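Local coordinates for protein response regulator aspartate phosphatase I (Bacillus subtilis subsp. subtilis, PDB 4I1A) that dephosphorylates the sporulation phosphotransferase Spo0F and switches on the mobile element ICEBs1 by bringing about inactivation of its repressor ImmR, at residues I292-K295 with Y301-K304; L249-F254 with T263-T268; Y271-A274 with N280-L283; E309-S314 with I342-Y347; F305-G310 with K322-Y327. One frame throughout, in Å; residues are numbered along the deposited sequence.

Contact 1 (I292-K295 with Y301-K304); sequences IADK and YSAK
Ala-293 O shares the proton of Ser-296 OG with Ile-292 O, the hydroxyl lying within hydrogen-bonding reach of both carbonyl oxygens, and the methyl of this same alanine is what faces helix 299-313. The two backbones come very close here: Ala-293 CA and Ser-302 CA are 5.5 Å apart, and only a methyl stands between them at this point. Ala-293 CB rests against the backbone of the second helix, 3.9 Å from Ser-302 N, and touches Tyr-301 CB at 4.2 Å. With OG opposite the residue's own N (chi1 175°), the Ser-302 hydroxyl is turned toward the Asp-294 carboxylate, but OD2 stays 3.9 Å from OG, too far for a hydrogen bond. Beyond its CB, Tyr-301 leaves the contact: the ring packs on Thr-263 and Lys-264 of helix 261-275, and Lys-304 CD lies 3.8 Å above one of its faces, toward the rim. Lys-304 NZ itself is paired with Glu-300 and Asp-336. A short connection with a small residue pressed against the next backbone makes this the closed end of a helical hairpin, the building unit of tetratricopeptide repeats, here within the predicted fifth repeat.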
# COMPACT_ATOMS: atom_id res chain seq x y z
N ILE A 292 -0.64 8.47 -17.89
CA ILE A 292 -1.06 9.15 -16.68
C ILE A 292 0.10 9.35 -15.72
O ILE A 292 0.20 10.39 -15.07
CB ILE A 292 -2.26 8.43 -16.02
CG1 ILE A 292 -3.47 8.54 -16.97
CG2 ILE A 292 -2.59 9.04 -14.65
CD1 ILE A 292 -4.80 8.16 -16.34
N ALA A 293 1.00 8.37 -15.65
CA ALA A 293 2.19 8.47 -14.81
C ALA A 293 3.12 9.58 -15.27
O ALA A 293 3.66 10.33 -14.46
CB ALA A 293 2.93 7.15 -14.78
N ASP A 294 3.32 9.67 -16.58
CA ASP A 294 4.23 10.66 -17.13
C ASP A 294 3.72 12.09 -16.96
O ASP A 294 4.48 12.99 -16.62
CB ASP A 294 4.53 10.37 -18.61
CG ASP A 294 5.90 9.72 -18.82
OD1 ASP A 294 6.91 10.45 -18.83
OD2 ASP A 294 5.96 8.48 -18.99
N LYS A 295 2.42 12.29 -17.16
CA LYS A 295 1.89 13.65 -17.17
C LYS A 295 1.55 14.17 -15.77
O LYS A 295 1.29 15.35 -15.57
CB LYS A 295 0.69 13.78 -18.13
CG LYS A 295 -0.68 13.51 -17.53
CD LYS A 295 -1.76 13.89 -18.52
CE LYS A 295 -3.15 13.86 -17.91
NZ LYS A 295 -4.05 14.87 -18.55
N TYR A 301 5.97 5.53 -10.76
CA TYR A 301 5.20 4.58 -11.55
C TYR A 301 5.69 4.54 -12.99
O TYR A 301 5.58 3.52 -13.68
CB TYR A 301 3.70 4.81 -11.41
CG TYR A 301 3.18 4.10 -10.19
CD1 TYR A 301 2.87 2.74 -10.23
CD2 TYR A 301 3.09 4.75 -8.97
CE1 TYR A 301 2.44 2.07 -9.10
CE2 TYR A 301 2.67 4.10 -7.84
CZ TYR A 301 2.34 2.76 -7.91
OH TYR A 301 1.92 2.12 -6.77
N SER A 302 6.29 5.64 -13.42
CA SER A 302 6.95 5.70 -14.72
C SER A 302 8.05 4.64 -14.79
O SER A 302 8.14 3.90 -15.76
CB SER A 302 7.50 7.11 -14.96
OG SER A 302 8.24 7.16 -16.16
N ALA A 303 8.87 4.56 -13.74
CA ALA A 303 9.88 3.51 -13.65
C ALA A 303 9.23 2.13 -13.53
O ALA A 303 9.69 1.14 -14.12
CB ALA A 303 10.82 3.78 -12.48
N LYS A 304 8.14 2.04 -12.78
CA LYS A 304 7.47 0.76 -12.62
C LYS A 304 6.84 0.26 -13.92
O LYS A 304 6.95 -0.93 -14.25
CB LYS A 304 6.47 0.80 -11.46
CG LYS A 304 7.17 0.82 -10.09
CD LYS A 304 6.20 1.15 -8.95
CE LYS A 304 6.90 0.95 -7.60
NZ LYS A 304 6.16 1.53 -6.46

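Contact 2 (L249-F254 with T263-T268); sequences LALEIF and TKTLFT
Leu-251 and Thr-265 mark the closest point of two antiparallel helical segments, with their CA atoms 6.6 Å apart. The axes of 249-254 and 263-268 approach to 9.7 Å and cross at -150°, and everything that touches between them is buried. Leu-251 carries the apolar half of the contact. Its CG lies opposite its backbone N (chi1 -166°), which sends the branched end across to Leu-266, where the two side chains meet at about a right angle. Leu-251 CD1 is wedged against Leu-266 CG at 3.6 Å, and CD2 follows at 3.9 Å from Leu-266 CD2. Thr-265 fills the space beside them with two different branches. Its methyl CG2 enters between Ala-250 CB (4.2 Å) and Leu-251, reaching the CD1 of the latter. Its OG1 comes to the edge of the Phe-254 ring, near the ring plane and 3.5 Å from CD2, while hydrogen-bonding back to Phe-261 O in its own helix. That bond satisfies the hydroxyl of a buried residue. With Thr-265 cut back to an alanine, the place between Ala-250, Leu-251 and the Phe-254 edge would probably be left underfilled and Phe-261 O would lose its side-chain donor. The contact joins the predicted fourth repeat to the helix that follows it; around it, Tyr-285 of helix 279-295 packs on both Leu-251 and Leu-266, while Met-228 and Ala-224 of helix 220-236 reach Thr-265 and Phe-254.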
# COMPACT_ATOMS: atom_id res chain seq x y z
N LEU A 249 -13.60 -1.69 -10.93
CA LEU A 249 -14.60 -0.99 -10.16
C LEU A 249 -13.95 0.21 -9.49
O LEU A 249 -14.53 1.30 -9.43
CB LEU A 249 -15.24 -1.91 -9.11
CG LEU A 249 -16.22 -2.96 -9.64
CD1 LEU A 249 -16.87 -3.77 -8.51
CD2 LEU A 249 -17.30 -2.31 -10.51
N ALA A 250 -12.73 0.01 -9.00
CA ALA A 250 -11.94 1.09 -8.43
C ALA A 250 -11.62 2.11 -9.50
O ALA A 250 -11.72 3.32 -9.29
CB ALA A 250 -10.67 0.55 -7.81
N LEU A 251 -11.23 1.60 -10.66
CA LEU A 251 -10.85 2.41 -11.81
C LEU A 251 -11.97 3.35 -12.25
O LEU A 251 -11.70 4.50 -12.58
CB LEU A 251 -10.45 1.49 -12.97
CG LEU A 251 -9.71 2.11 -14.15
CD1 LEU A 251 -8.42 2.73 -13.65
CD2 LEU A 251 -9.44 1.07 -15.24
N GLU A 252 -13.21 2.85 -12.26
CA GLU A 252 -14.36 3.64 -12.69
C GLU A 252 -14.50 4.90 -11.86
O GLU A 252 -14.81 5.98 -12.38
CB GLU A 252 -15.66 2.84 -12.53
CG GLU A 252 -15.81 1.62 -13.42
CD GLU A 252 -17.06 0.81 -13.08
OE1 GLU A 252 -17.08 -0.41 -13.37
OE2 GLU A 252 -18.01 1.39 -12.51
N ILE A 253 -14.28 4.76 -10.56
CA ILE A 253 -14.43 5.86 -9.61
C ILE A 253 -13.25 6.82 -9.68
O ILE A 253 -13.43 8.04 -9.75
CB ILE A 253 -14.61 5.31 -8.18
CG1 ILE A 253 -15.98 4.63 -8.05
CG2 ILE A 253 -14.47 6.43 -7.14
CD1 ILE A 253 -16.06 3.64 -6.89
N PHE A 254 -12.04 6.26 -9.68
CA PHE A 254 -10.82 7.06 -9.70
C PHE A 254 -10.66 7.88 -10.98
O PHE A 254 -10.13 8.99 -10.95
CB PHE A 254 -9.58 6.16 -9.53
CG PHE A 254 -9.38 5.65 -8.13
CD1 PHE A 254 -9.85 6.38 -7.03
CD2 PHE A 254 -8.72 4.45 -7.91
CE1 PHE A 254 -9.65 5.91 -5.73
CE2 PHE A 254 -8.52 3.98 -6.62
CZ PHE A 254 -8.99 4.70 -5.53
N THR A 263 -3.19 5.91 -11.01
CA THR A 263 -2.01 5.35 -11.65
C THR A 263 -1.67 3.96 -11.11
O THR A 263 -1.38 3.03 -11.88
CB THR A 263 -0.79 6.29 -11.48
OG1 THR A 263 -1.11 7.59 -12.02
CG2 THR A 263 0.40 5.73 -12.22
N LYS A 264 -1.72 3.82 -9.79
CA LYS A 264 -1.39 2.58 -9.11
C LYS A 264 -2.39 1.46 -9.46
O LYS A 264 -2.02 0.30 -9.64
CB LYS A 264 -1.36 2.84 -7.60
CG LYS A 264 -1.46 1.61 -6.73
CD LYS A 264 -1.17 1.92 -5.28
CE LYS A 264 -0.95 0.63 -4.48
NZ LYS A 264 -0.85 0.84 -3.01
N THR A 265 -3.66 1.84 -9.56
CA THR A 265 -4.72 0.93 -9.97
C THR A 265 -4.52 0.45 -11.42
O THR A 265 -4.74 -0.72 -11.72
CB THR A 265 -6.09 1.65 -9.84
OG1 THR A 265 -6.24 2.11 -8.50
CG2 THR A 265 -7.26 0.74 -10.21
N LEU A 266 -4.14 1.36 -12.32
CA LEU A 266 -3.90 0.96 -13.71
C LEU A 266 -2.66 0.09 -13.80
O LEU A 266 -2.57 -0.84 -14.60
CB LEU A 266 -3.75 2.18 -14.63
CG LEU A 266 -5.07 2.87 -15.01
CD1 LEU A 266 -4.82 4.31 -15.43
CD2 LEU A 266 -5.80 2.08 -16.11
N PHE A 267 -1.69 0.39 -12.95
CA PHE A 267 -0.47 -0.39 -12.94
C PHE A 267 -0.78 -1.83 -12.54
O PHE A 267 -0.41 -2.78 -13.25
CB PHE A 267 0.57 0.23 -12.01
CG PHE A 267 1.80 -0.62 -11.85
CD1 PHE A 267 2.84 -0.52 -12.76
CD2 PHE A 267 1.89 -1.55 -10.82
CE1 PHE A 267 3.97 -1.32 -12.64
CE2 PHE A 267 3.01 -2.36 -10.69
CZ PHE A 267 4.05 -2.24 -11.60
N THR A 268 -1.46 -1.97 -11.41
CA THR A 268 -1.82 -3.28 -10.86
C THR A 268 -2.70 -4.05 -11.84
O THR A 268 -2.53 -5.25 -12.04
CB THR A 268 -2.54 -3.12 -9.49
OG1 THR A 268 -1.80 -2.21 -8.68
CG2 THR A 268 -2.68 -4.47 -8.75

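Contact 3 (Y271-A274 with N280-L283); sequences YVEA and NVAL
Glu-273 and Ala-282 bring the backbones of helices 261-275 and 279-295 to 5.2 Å between their CA atoms, the closest approach of these two segments. Such closeness rests on a methyl: Ala-282 CB sits 3.7 Å from Glu-273 CB and 3.8 Å from Ala-274 N, nestling against the backbone of the first helix. The methyl of Ala-274 flanks it more loosely, CB to CB 4.4 Å. Only the start of the Glu-273 side chain packs in this way. Its chain then folds over about CB-CG (chi2 -64°), bringing the carboxylate round beside Val-281, where OE1 lies 4.2 Å from Val-281 CG1. The carboxylate of this buried residue is held at both oxygens by partners beyond the two segments. OE1 takes a hydrogen bond from Asn-278 ND2 in the connection between the helices, and OE2 is hydrogen-bonded to Ser-244 OG of helix 240-257. One side chain thus ties the turn to the preceding repeat helix. Toward helix 299-313, Ala-274 meets Phe-312 and Leu-283 meets Phe-313, while Val-272 packs on Tyr-240 and Ser-244: the hairpin end lies between the helix before it and the helix after it in the superhelical stack of repeats.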
# COMPACT_ATOMS: atom_id res chain seq x y z
N TYR A 271 -0.52 -5.30 -14.72
CA TYR A 271 0.30 -6.42 -14.29
C TYR A 271 -0.53 -7.70 -14.16
O TYR A 271 -0.14 -8.76 -14.66
CB TYR A 271 1.01 -6.08 -12.98
CG TYR A 271 2.24 -6.92 -12.74
CD1 TYR A 271 2.67 -7.85 -13.67
CD2 TYR A 271 2.97 -6.77 -11.57
CE1 TYR A 271 3.80 -8.62 -13.44
CE2 TYR A 271 4.09 -7.52 -11.33
CZ TYR A 271 4.50 -8.44 -12.26
OH TYR A 271 5.62 -9.19 -12.00
N VAL A 272 -1.69 -7.59 -13.50
CA VAL A 272 -2.59 -8.72 -13.32
C VAL A 272 -2.97 -9.38 -14.66
O VAL A 272 -2.97 -10.61 -14.78
CB VAL A 272 -3.86 -8.29 -12.54
CG1 VAL A 272 -5.02 -9.25 -12.78
CG2 VAL A 272 -3.55 -8.19 -11.06
N GLU A 273 -3.26 -8.56 -15.66
CA GLU A 273 -3.66 -9.08 -16.97
C GLU A 273 -2.50 -9.73 -17.70
O GLU A 273 -2.67 -10.72 -18.41
CB GLU A 273 -4.28 -7.96 -17.81
CG GLU A 273 -5.64 -7.48 -17.31
CD GLU A 273 -6.70 -8.57 -17.38
OE1 GLU A 273 -6.66 -9.37 -18.34
OE2 GLU A 273 -7.58 -8.64 -16.49
N ALA A 274 -1.31 -9.14 -17.54
CA ALA A 274 -0.09 -9.71 -18.10
C ALA A 274 0.21 -11.09 -17.50
O ALA A 274 0.61 -12.02 -18.21
CB ALA A 274 1.07 -8.76 -17.86
N ASN A 280 -2.83 -8.43 -24.87
CA ASN A 280 -3.48 -7.38 -25.64
C ASN A 280 -4.30 -6.41 -24.81
O ASN A 280 -4.22 -5.20 -24.99
CB ASN A 280 -4.32 -7.99 -26.75
CG ASN A 280 -3.46 -8.55 -27.85
OD1 ASN A 280 -2.56 -7.87 -28.35
ND2 ASN A 280 -3.72 -9.80 -28.23
N VAL A 281 -5.10 -6.94 -23.90
CA VAL A 281 -5.87 -6.12 -22.99
C VAL A 281 -4.96 -5.39 -21.99
O VAL A 281 -5.23 -4.26 -21.58
CB VAL A 281 -6.91 -6.99 -22.24
CG1 VAL A 281 -7.54 -6.24 -21.06
CG2 VAL A 281 -7.98 -7.47 -23.21
N ALA A 282 -3.86 -6.04 -21.63
CA ALA A 282 -2.93 -5.48 -20.66
C ALA A 282 -2.24 -4.27 -21.28
O ALA A 282 -2.02 -3.26 -20.61
CB ALA A 282 -1.89 -6.54 -20.20
N LEU A 283 -1.92 -4.39 -22.57
CA LEU A 283 -1.22 -3.35 -23.31
C LEU A 283 -2.03 -2.05 -23.37
O LEU A 283 -1.50 -0.95 -23.47
CB LEU A 283 -0.90 -3.84 -24.72
CG LEU A 283 -0.03 -2.96 -25.60
CD1 LEU A 283 1.27 -2.64 -24.89
CD2 LEU A 283 0.23 -3.63 -26.96

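Contact 4 (E309-S314 with I342-Y347); sequences EGLFFS and IEVADY
Tyr-347 extends its ring straight out toward Leu-311 because CG stands opposite its backbone N (chi1 173°), while Leu-311 reaches to meet it through an unusual first torsion (chi1 -125°). The contact spans the tetratricopeptide-repeat stack, running from the predicted fifth repeat to the sixth. The axes pass at 11.9 Å, so long side chains bridge the distance. Leu-311 CG lies over one face of the Tyr-347 ring, CD1 coming within 3.9 Å of Tyr-347 CD1, as the two side chains run past each other in opposite directions. Its other branch, CD2, meets Val-344 CG2 at 4.1 Å. Phe-312, the next residue, approaches as well: CE1 is 3.7 Å from Tyr-347 CE2, the ring planes stand at 86°, and the pairing is oblique. Replacing Tyr-347 by an alanine would remove the ring that covers Leu-311, and Phe-312 CE1 would probably be left without its neighbour across the contact. Ile-321 of helix 318-330 packs on both Leu-311 and Val-344. Where helix 299-313 widens into a pi-type turn, Glu-309 O accepts two hydrogen bonds from opposite faces of its plane, one from Phe-313 N and one from Ser-314 OG at 2.7 Å.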
# COMPACT_ATOMS: atom_id res chain seq x y z
N GLU A 309 7.05 -2.98 -19.17
CA GLU A 309 7.41 -2.84 -20.57
C GLU A 309 8.55 -3.76 -20.98
O GLU A 309 8.49 -4.42 -22.03
CB GLU A 309 7.80 -1.40 -20.89
CG GLU A 309 8.05 -1.18 -22.38
CD GLU A 309 8.43 0.26 -22.69
OE1 GLU A 309 8.44 1.08 -21.75
OE2 GLU A 309 8.72 0.56 -23.88
N GLY A 310 9.59 -3.80 -20.16
CA GLY A 310 10.75 -4.63 -20.48
C GLY A 310 10.39 -6.10 -20.37
O GLY A 310 10.88 -6.93 -21.12
N LEU A 311 9.53 -6.41 -19.41
CA LEU A 311 9.03 -7.76 -19.18
C LEU A 311 8.08 -8.21 -20.29
O LEU A 311 8.20 -9.32 -20.79
CB LEU A 311 8.29 -7.77 -17.83
CG LEU A 311 8.61 -8.74 -16.68
CD1 LEU A 311 10.06 -9.16 -16.64
CD2 LEU A 311 8.21 -8.08 -15.38
N PHE A 312 7.12 -7.36 -20.67
CA PHE A 312 6.01 -7.84 -21.51
C PHE A 312 5.80 -7.14 -22.86
O PHE A 312 5.29 -7.77 -23.80
CB PHE A 312 4.67 -7.77 -20.74
CG PHE A 312 4.67 -8.55 -19.44
CD1 PHE A 312 4.79 -9.93 -19.43
CD2 PHE A 312 4.54 -7.90 -18.23
CE1 PHE A 312 4.79 -10.64 -18.24
CE2 PHE A 312 4.55 -8.60 -17.04
CZ PHE A 312 4.67 -9.99 -17.05
N PHE A 313 6.14 -5.86 -22.95
CA PHE A 313 5.62 -5.02 -24.04
C PHE A 313 6.68 -4.44 -24.99
O PHE A 313 6.41 -3.51 -25.75
CB PHE A 313 4.74 -3.91 -23.45
CG PHE A 313 3.59 -4.44 -22.63
CD1 PHE A 313 2.71 -5.38 -23.17
CD2 PHE A 313 3.42 -4.04 -21.32
CE1 PHE A 313 1.66 -5.87 -22.41
CE2 PHE A 313 2.36 -4.54 -20.55
CZ PHE A 313 1.48 -5.44 -21.09
N SER A 314 7.88 -5.00 -24.94
CA SER A 314 8.92 -4.69 -25.90
C SER A 314 9.26 -6.04 -26.50
O SER A 314 8.45 -6.97 -26.44
CB SER A 314 10.14 -4.08 -25.19
OG SER A 314 10.36 -4.67 -23.92
N ILE A 342 12.06 -9.73 -7.05
CA ILE A 342 11.68 -11.12 -6.83
C ILE A 342 10.69 -11.58 -7.92
O ILE A 342 10.81 -12.68 -8.47
CB ILE A 342 11.07 -11.33 -5.43
CG1 ILE A 342 12.16 -11.29 -4.35
CG2 ILE A 342 10.28 -12.66 -5.38
CD1 ILE A 342 11.58 -11.15 -2.91
N GLU A 343 9.71 -10.73 -8.22
CA GLU A 343 8.75 -11.04 -9.28
C GLU A 343 9.45 -11.22 -10.61
O GLU A 343 9.13 -12.13 -11.39
CB GLU A 343 7.71 -9.93 -9.39
CG GLU A 343 6.84 -9.78 -8.16
CD GLU A 343 5.38 -10.01 -8.47
OE1 GLU A 343 4.54 -9.22 -7.99
OE2 GLU A 343 5.09 -10.98 -9.21
N VAL A 344 10.44 -10.37 -10.87
CA VAL A 344 11.21 -10.44 -12.09
C VAL A 344 12.07 -11.70 -12.11
O VAL A 344 12.16 -12.40 -13.13
CB VAL A 344 12.07 -9.16 -12.30
CG1 VAL A 344 12.98 -9.32 -13.50
CG2 VAL A 344 11.16 -7.96 -12.48
N ALA A 345 12.70 -11.99 -10.97
CA ALA A 345 13.47 -13.21 -10.81
C ALA A 345 12.61 -14.46 -11.00
O ALA A 345 13.05 -15.41 -11.65
CB ALA A 345 14.17 -13.25 -9.46
N ASP A 346 11.39 -14.45 -10.43
CA ASP A 346 10.51 -15.63 -10.57
C ASP A 346 10.17 -15.87 -12.04
O ASP A 346 10.24 -16.99 -12.54
CB ASP A 346 9.22 -15.49 -9.75
CG ASP A 346 9.46 -15.57 -8.25
OD1 ASP A 346 10.59 -15.92 -7.83
OD2 ASP A 346 8.51 -15.27 -7.49
N TYR A 347 9.81 -14.79 -12.71
CA TYR A 347 9.44 -14.81 -14.11
C TYR A 347 10.54 -15.39 -15.01
O TYR A 347 10.26 -16.22 -15.88
CB TYR A 347 9.05 -13.39 -14.56
CG TYR A 347 8.82 -13.26 -16.04
CD1 TYR A 347 9.87 -13.01 -16.91
CD2 TYR A 347 7.55 -13.42 -16.58
CE1 TYR A 347 9.67 -12.90 -18.27
CE2 TYR A 347 7.34 -13.33 -17.94
CZ TYR A 347 8.40 -13.06 -18.79
OH TYR A 347 8.19 -12.95 -20.15

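Contact 5 (F305-G310 with K322-Y327); sequences FKILEG and KNAFSY
Ile-307 and Phe-325 cross at about a right angle, the isoleucine's terminal methyl CD1 lying over one face of the ring in a CH-pi contact. CD1 is 4.1 Å from the ring centroid and 20° off the normal, displaced toward the rim, with CZ the nearest ring atom at 3.8 Å. The extended second torsion of Ile-307 (chi2 170°) pushes CD1 out that far. Its nearer carbon CG1 meanwhile packs against Ala-324 CB at 3.6 Å, so a single side chain spans both partners on the second helix. Ala-324 also meets Lys-306, CB to CB at 4.1 Å. From there the lysine curls away from helix 318-330, bent at two torsions, and its NZ hydrogen-bonds to Ser-302 O one turn back in its own helix. The small alanine lets the antiparallel axes of 305-310 and 322-327 approach to 8.6 Å, with 163° between their directions. The Phe-325 ring also packs on helix 334-351, touching Val-337, Phe-340 and Ser-341, while Val-344 meets Ile-307. Phe-305 and Leu-308 are turned instead to helix 261-275, so helix 299-313 lies sandwiched between its predecessors and successors in the repeat stack.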
# COMPACT_ATOMS: atom_id res chain seq x y z
N PHE A 305 6.17 1.15 -14.67
CA PHE A 305 5.67 0.77 -16.00
C PHE A 305 6.80 0.31 -16.93
O PHE A 305 6.63 -0.64 -17.70
CB PHE A 305 4.84 1.89 -16.65
CG PHE A 305 3.43 1.94 -16.15
CD1 PHE A 305 2.52 0.94 -16.50
CD2 PHE A 305 3.01 2.95 -15.29
CE1 PHE A 305 1.21 0.97 -16.02
CE2 PHE A 305 1.70 2.99 -14.82
CZ PHE A 305 0.80 2.00 -15.19
N LYS A 306 7.98 0.92 -16.80
CA LYS A 306 9.15 0.49 -17.57
C LYS A 306 9.57 -0.96 -17.28
O LYS A 306 10.12 -1.63 -18.17
CB LYS A 306 10.34 1.45 -17.41
CG LYS A 306 10.07 2.87 -17.90
CD LYS A 306 9.29 2.89 -19.23
CE LYS A 306 8.48 4.20 -19.42
NZ LYS A 306 7.43 4.41 -18.36
N ILE A 307 9.33 -1.43 -16.07
CA ILE A 307 9.61 -2.82 -15.73
C ILE A 307 8.63 -3.75 -16.46
O ILE A 307 9.04 -4.74 -17.07
CB ILE A 307 9.51 -3.10 -14.20
CG1 ILE A 307 10.61 -2.35 -13.45
CG2 ILE A 307 9.60 -4.62 -13.92
CD1 ILE A 307 10.42 -2.38 -11.91
N LEU A 308 7.35 -3.41 -16.42
CA LEU A 308 6.34 -4.17 -17.16
C LEU A 308 6.67 -4.15 -18.67
O LEU A 308 6.59 -5.18 -19.34
CB LEU A 308 4.95 -3.57 -16.92
CG LEU A 308 4.39 -3.66 -15.50
CD1 LEU A 308 2.91 -3.32 -15.53
CD2 LEU A 308 4.63 -5.05 -14.83
N GLU A 309 7.05 -2.98 -19.17
CA GLU A 309 7.41 -2.84 -20.57
C GLU A 309 8.55 -3.76 -20.98
O GLU A 309 8.49 -4.42 -22.03
CB GLU A 309 7.80 -1.40 -20.89
CG GLU A 309 8.05 -1.18 -22.38
CD GLU A 309 8.43 0.26 -22.69
OE1 GLU A 309 8.44 1.08 -21.75
OE2 GLU A 309 8.72 0.56 -23.88
N GLY A 310 9.59 -3.80 -20.16
CA GLY A 310 10.75 -4.63 -20.48
C GLY A 310 10.39 -6.10 -20.37
O GLY A 310 10.88 -6.93 -21.12
N LYS A 322 16.34 -3.14 -15.79
CA LYS A 322 17.55 -2.66 -15.11
C LYS A 322 17.50 -1.17 -14.79
O LYS A 322 17.58 -0.77 -13.61
CB LYS A 322 18.77 -2.95 -15.99
CG LYS A 322 20.10 -2.55 -15.37
CD LYS A 322 21.20 -2.43 -16.43
CE LYS A 322 22.58 -2.45 -15.78
NZ LYS A 322 23.68 -2.45 -16.78
N ASN A 323 17.38 -0.33 -15.82
CA ASN A 323 17.36 1.11 -15.61
C ASN A 323 16.24 1.56 -14.68
O ASN A 323 16.41 2.47 -13.89
CB ASN A 323 17.27 1.85 -16.94
CG ASN A 323 18.44 1.51 -17.87
OD1 ASN A 323 18.32 1.58 -19.09
ND2 ASN A 323 19.57 1.13 -17.28
N ALA A 324 15.11 0.88 -14.75
CA ALA A 324 14.01 1.21 -13.86
C ALA A 324 14.38 0.92 -12.39
O ALA A 324 14.05 1.72 -11.51
CB ALA A 324 12.78 0.46 -14.27
N PHE A 325 15.05 -0.21 -12.16
CA PHE A 325 15.54 -0.57 -10.81
C PHE A 325 16.62 0.39 -10.33
O PHE A 325 16.70 0.69 -9.15
CB PHE A 325 16.04 -2.03 -10.73
CG PHE A 325 14.93 -3.03 -10.55
CD1 PHE A 325 14.20 -3.07 -9.37
CD2 PHE A 325 14.59 -3.91 -11.57
CE1 PHE A 325 13.16 -3.98 -9.21
CE2 PHE A 325 13.56 -4.82 -11.41
CZ PHE A 325 12.84 -4.85 -10.23
N SER A 326 17.45 0.85 -11.25
CA SER A 326 18.41 1.90 -10.93
C SER A 326 17.66 3.13 -10.43
O SER A 326 18.04 3.72 -9.42
CB SER A 326 19.25 2.28 -12.16
OG SER A 326 20.18 1.28 -12.50
N TYR A 327 16.59 3.52 -11.12
CA TYR A 327 15.89 4.73 -10.72
C TYR A 327 15.31 4.55 -9.32
O TYR A 327 15.49 5.41 -8.45
CB TYR A 327 14.78 5.16 -11.69
CG TYR A 327 14.02 6.33 -11.10
CD1 TYR A 327 14.50 7.64 -11.23
CD2 TYR A 327 12.85 6.14 -10.36
CE1 TYR A 327 13.83 8.71 -10.67
CE2 TYR A 327 12.18 7.20 -9.79
CZ TYR A 327 12.67 8.48 -9.95
OH TYR A 327 11.99 9.53 -9.36

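From the N terminus, contact 2 comes first, closing the loop between helices 240-257 and 261-275. Contact 3 follows at the far end of helix 261-275 and closes its turn into helix 279-295; contact 1 does the same between helices 279-295 and 299-313. These three stand in series, neither nested nor crossed. Contacts 5 and 4 both start from residues 305-314, mainly on helix 299-313, and share Glu-309 and Gly-310: contact 5 closes on helix 318-330, which lies within the span contact 4 closes on helix 334-351, so the two overlap. Cross-packing welds the series together, Phe-267 of contact 2 on Phe-305 of contact 5, and Ala-282 of contact 3 on Phe-313 of contact 4.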